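Local coordinates for ornithine carbamoyltransferase (Campylobacter jejuni subsp. jejuni, PDB 3TPF) that catalyses the transfer of the carbamoyl group from carbamoyl phosphate to L-ornithine, giving L-citrulline and phosphate in arginine biosynthesis, at the interface of chains A and B. Residues are numbered along the deposited sequence; one frame, centred on the assembly and turned at random. Chains: chain A/B, Ornithine carbamoyltransferase.

The interface of chains A and B. Residues chain A 91; chain B 52, 56, 286-287, 290.
A:Met91, a selenomethionine, inserts its side chain between two helices of chain B, touching B:Leu290 and B:Arg287 on one and B:Met52 and B:Leu56 on the other. The contact is apolar: no nitrogen or oxygen pair across it comes within bonding reach, and A:Met91 alone has 83 Å² of its surface hidden.

The terminal methyl CE makes the contacts with helix 279-302. It lies 3.7 Å from CB of B:Leu290 and 3.8 Å from CA of B:Arg287, packing on the root of the leucine and the main chain of the arginine, not on side-chain tips. The carbonyl O of B:Arg287 is 3.4 Å from CE, a van der Waals contact. An extended chi2 (-174°) carries the selenium outwards, and the bend at chi3 (93°) turns CE towards this helix.

Further up the chain, the selenium meets CG of B:Met52 at 4.0 Å, the two side chains crossing at a slant. CB of A:Met91 faces the B:Leu56 methyl CD1 at 4.0 Å. On the opposite flank CG of B:Arg287, a poorly ordered residue, passes A:Met91 CG at 4.1 Å, the side chains running in opposite directions.

In the fold, A:Met91 ends helix 81-91 and enters the groove between B helices 48-60, which begins within the Ser-Thr-Arg-Thr carbamoyl phosphate motif, and 279-302, which carries the predicted ligand-binding B:Arg289. This trimer interface might thus couple to the active site.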
loop_
_atom_site.group_PDB
_atom_site.type_symbol
_atom_site.label_atom_id
_atom_site.label_comp_id
_atom_site.label_asym_id
_atom_site.label_seq_id
_atom_site.Cartn_x
_atom_site.Cartn_y
_atom_site.Cartn_z
HETATM N N MSE A 91 -4.365 12.627 13.465
HETATM C CA MSE A 91 -3.060 12.737 12.750
HETATM C C MSE A 91 -3.107 13.138 11.295
HETATM O O MSE A 91 -2.085 13.500 10.719
HETATM C CB MSE A 91 -2.417 11.382 12.783
HETATM C CG MSE A 91 -2.289 11.082 14.254
HETATM SE SE MSE A 91 -1.288 9.439 14.551
HETATM C CE MSE A 91 0.537 10.204 14.764
HETATM N N MSE B 52 1.236 4.371 10.593
HETATM C CA MSE B 52 0.879 5.755 10.501
HETATM C C MSE B 52 2.032 6.648 10.959
HETATM O O MSE B 52 2.426 7.614 10.277
HETATM C CB MSE B 52 -0.310 5.943 11.462
HETATM C CG MSE B 52 -1.224 7.147 11.221
HETATM SE SE MSE B 52 -2.782 6.566 10.174
HETATM C CE MSE B 52 -3.384 4.786 10.783
ATOM N N LEU B 56 3.952 8.890 8.221
ATOM C CA LEU B 56 3.807 10.299 8.326
ATOM C C LEU B 56 5.123 10.921 8.778
ATOM O O LEU B 56 5.455 12.064 8.388
ATOM C CB LEU B 56 2.685 10.675 9.260
ATOM C CG LEU B 56 1.234 10.485 8.840
ATOM C CD1 LEU B 56 0.460 10.953 10.070
ATOM C CD2 LEU B 56 0.672 11.320 7.701
ATOM N N ALA B 286 -0.440 8.219 21.957
ATOM C CA ALA B 286 -0.630 7.606 20.624
ATOM C C ALA B 286 -0.051 8.427 19.479
ATOM O O ALA B 286 0.757 8.024 18.671
ATOM C CB ALA B 286 -2.125 7.510 20.414
ATOM N N ARG B 287 -0.475 9.651 19.459
ATOM C CA ARG B 287 -0.079 10.565 18.449
ATOM C C ARG B 287 1.369 10.944 18.573
ATOM O O ARG B 287 2.016 11.233 17.591
ATOM C CB ARG B 287 -0.936 11.795 18.621
ATOM C CG ARG B 287 -0.730 12.873 17.604
ATOM C CD ARG B 287 -1.442 14.080 18.138
ATOM N NE ARG B 287 -1.779 15.031 17.092
ATOM C CZ ARG B 287 -1.777 16.348 17.278
ATOM N NH1 ARG B 287 -1.415 16.867 18.470
ATOM N NH2 ARG B 287 -2.106 17.155 16.269
ATOM N N LEU B 290 4.697 9.954 16.471
ATOM C CA LEU B 290 5.084 10.634 15.259
ATOM C C LEU B 290 6.362 11.414 15.460
ATOM O O LEU B 290 7.294 11.294 14.711
ATOM C CB LEU B 290 3.986 11.577 14.803
ATOM C CG LEU B 290 4.332 12.428 13.568
ATOM C CD1 LEU B 290 4.617 11.380 12.513
ATOM C CD2 LEU B 290 3.254 13.392 13.131
#